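Local coordinates for protein activator of 2-hydroxyisocaproyl-CoA dehydratase (Clostridium difficile, PDB 4EHU) that hydrolyses ATP while its reduced [4Fe-4S] cluster, shared by a homodimer, passes one electron to (R)-2-hydroxyisocaproyl-CoA dehydratase to activate it, at residues Tyr251-Asp254 with Glu255-Ser259. Residues are numbered along the deposited sequence; the frame is centred on the assembly and turned at random.
Sequences YAFD and EAKES
Phe253 and Lys257 lie one turn apart on helix 243-261, the last helix of this actin-fold ATPase, and their side chains run next to each other in the same direction. The contact is a CH-pi interaction: Lys257 CG sits over one face of the phenyl ring, 3.7 Å from the Phe253 ring centroid and 18° off the ring normal, displaced toward the rim, with Lys257 CD 3.6 Å from Phe253 CZ. With chi1 at 173°, the Phe253 ring swings beside its own carbonyl carbon, the side from which Lys257 rises one turn on, and the lysine's bends at chi2 and chi3 keep CG and CD against the ring.

Backbone bonds of the regular i to i+4 pattern carry the helix through this turn. Lys257 N donates a hydrogen bond to Phe253 O at 2.9 Å, and Glu258 N one of the same length to Asp254 O.

The buried methyls of Ala252 and Ala256 pack on strand 57-63, Ala252 also meeting Thr3 of strand 2-8, so this side of the helix rests on the N-terminal sheet. Polar and aromatic side chains tie it to helix 79-90, where Arg85 forms a salt bridge with Asp254 OD2 and a cation-pi contact with Tyr251.

A water bridges Tyr251 and Glu255 across the overlapping turn: it donates to Glu255 OE2 at 2.8 Å and, over a longer 3.3 Å, to Tyr251 O, the carbonyl oxygen that also accepts Glu255 N at 3.0 Å.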
ATOM      1  N   TYR A 251       4.007 -16.083  30.231  1.00 22.46           N
ATOM      2  CA  TYR A 251       5.055 -17.042  29.898  1.00 23.29           C
ATOM      3  C   TYR A 251       6.238 -16.826  30.823  1.00 24.58           C
ATOM      4  O   TYR A 251       6.942 -17.767  31.148  1.00 26.17           O
ATOM      5  CB  TYR A 251       5.515 -16.935  28.449  1.00 24.05           C
ATOM      6  CG  TYR A 251       4.565 -17.605  27.503  1.00 24.48           C
ATOM      7  CD1 TYR A 251       4.284 -18.958  27.621  1.00 25.66           C
ATOM      8  CD2 TYR A 251       3.929 -16.884  26.501  1.00 25.28           C
ATOM      9  CE1 TYR A 251       3.396 -19.570  26.788  1.00 26.37           C
ATOM     10  CE2 TYR A 251       3.068 -17.491  25.650  1.00 24.95           C
ATOM     11  CZ  TYR A 251       2.788 -18.833  25.794  1.00 28.96           C
ATOM     12  OH  TYR A 251       1.900 -19.439  24.931  1.00 27.86           O
ATOM     13  N   ALA A 252       6.453 -15.587  31.243  1.00 23.55           N
ATOM     14  CA  ALA A 252       7.554 -15.291  32.165  1.00 28.09           C
ATOM     15  C   ALA A 252       7.275 -15.933  33.519  1.00 22.87           C
ATOM     16  O   ALA A 252       8.185 -16.454  34.172  1.00 26.77           O
ATOM     17  CB  ALA A 252       7.728 -13.782  32.302  1.00 26.63           C
ATOM     18  N   PHE A 253       6.021 -15.868  33.949  1.00 25.64           N
ATOM     19  CA  PHE A 253       5.577 -16.534  35.155  1.00 27.20           C
ATOM     20  C   PHE A 253       5.782 -18.041  35.025  1.00 26.23           C
ATOM     21  O   PHE A 253       6.259 -18.671  35.971  1.00 29.14           O
ATOM     22  CB  PHE A 253       4.107 -16.198  35.436  1.00 26.07           C
ATOM     23  CG  PHE A 253       3.505 -16.980  36.580  1.00 29.41           C
ATOM     24  CD1 PHE A 253       3.780 -16.639  37.902  1.00 31.34           C
ATOM     25  CD2 PHE A 253       2.648 -18.037  36.330  1.00 35.61           C
ATOM     26  CE1 PHE A 253       3.218 -17.340  38.944  1.00 34.80           C
ATOM     27  CE2 PHE A 253       2.080 -18.749  37.372  1.00 37.37           C
ATOM     28  CZ  PHE A 253       2.362 -18.396  38.683  1.00 36.18           C
ATOM     29  N   ASP A 254       5.457 -18.621  33.867  1.00 28.68           N
ATOM     30  CA  ASP A 254       5.676 -20.055  33.669  1.00 30.30           C
ATOM     31  C   ASP A 254       7.135 -20.384  33.904  1.00 31.80           C
ATOM     32  O   ASP A 254       7.453 -21.386  34.533  1.00 32.62           O
ATOM     33  CB  ASP A 254       5.351 -20.505  32.249  1.00 31.50           C
ATOM     34  CG  ASP A 254       3.869 -20.489  31.944  1.00 39.96           C
ATOM     35  OD1 ASP A 254       3.049 -20.336  32.872  1.00 29.77           O
ATOM     36  OD2 ASP A 254       3.534 -20.650  30.755  1.00 39.45           O
ATOM     37  N   GLU A 255       8.018 -19.565  33.335  1.00 29.14           N
ATOM     38  CA  GLU A 255       9.459 -19.764  33.486  1.00 28.84           C
ATOM     39  C   GLU A 255       9.861 -19.709  34.946  1.00 33.16           C
ATOM     40  O   GLU A 255      10.665 -20.515  35.406  1.00 34.11           O
ATOM     41  CB  GLU A 255      10.226 -18.696  32.707  1.00 30.26           C
ATOM     42  CG  GLU A 255      10.124 -18.843  31.214  1.00 32.93           C
ATOM     43  CD  GLU A 255      10.782 -20.113  30.722  1.00 48.81           C
ATOM     44  OE1 GLU A 255      11.898 -20.441  31.188  1.00 40.31           O
ATOM     45  OE2 GLU A 255      10.170 -20.791  29.882  1.00 36.23           O
ATOM     46  N   ALA A 256       9.316 -18.748  35.676  1.00 32.43           N
ATOM     47  CA  ALA A 256       9.635 -18.590  37.087  1.00 35.59           C
ATOM     48  C   ALA A 256       9.189 -19.820  37.886  1.00 37.44           C
ATOM     49  O   ALA A 256       9.927 -20.328  38.729  1.00 36.37           O
ATOM     50  CB  ALA A 256       8.983 -17.326  37.621  1.00 31.05           C
ATOM     51  N   LYS A 257       7.998 -20.326  37.588  1.00 33.67           N
ATOM     52  CA  LYS A 257       7.475 -21.497  38.282  1.00 32.66           C
ATOM     53  C   LYS A 257       8.270 -22.743  37.924  1.00 37.74           C
ATOM     54  O   LYS A 257       8.454 -23.624  38.763  1.00 40.85           O
ATOM     55  CB  LYS A 257       5.999 -21.717  37.941  1.00 32.85           C
ATOM     56  CG  LYS A 257       5.103 -20.579  38.387  1.00 37.96           C
ATOM     57  CD  LYS A 257       5.140 -20.393  39.905  1.00 59.10           C
ATOM     58  CE  LYS A 257       4.365 -21.480  40.640  1.00 65.86           C
ATOM     59  NZ  LYS A 257       4.165 -21.137  42.084  1.00 64.82           N
ATOM     60  N   GLU A 258       8.740 -22.826  36.685  1.00 36.44           N
ATOM     61  CA  GLU A 258       9.573 -23.953  36.287  1.00 37.08           C
ATOM     62  C   GLU A 258      10.866 -23.966  37.101  1.00 51.94           C
ATOM     63  O   GLU A 258      11.300 -25.013  37.586  1.00 50.20           O
ATOM     64  CB  GLU A 258       9.910 -23.872  34.810  1.00 40.30           C
ATOM     65  CG  GLU A 258      10.659 -25.079  34.288  1.00 62.82           C
ATOM     66  CD  GLU A 258      10.867 -25.017  32.796  1.00 77.09           C
ATOM     67  OE1 GLU A 258      10.056 -24.354  32.115  1.00 82.95           O
ATOM     68  OE2 GLU A 258      11.841 -25.621  32.303  1.00 82.85           O
ATOM     69  N   SER A 259      11.484 -22.797  37.241  1.00 36.91           N
ATOM     70  CA  SER A 259      12.697 -22.658  38.067  1.00 38.26           C
ATOM     71  C   SER A 259      12.497 -23.017  39.543  1.00 41.27           C
ATOM     72  O   SER A 259      13.387 -23.597  40.183  1.00 38.09           O
ATOM     73  CB  SER A 259      13.222 -21.230  37.980  1.00 41.79           C
ATOM     74  OG  SER A 259      13.703 -20.954  36.681  1.00 55.70           O
TER
HETATM   75  O   HOH W   1       7.640 -20.077  28.945  1.00 50.05           O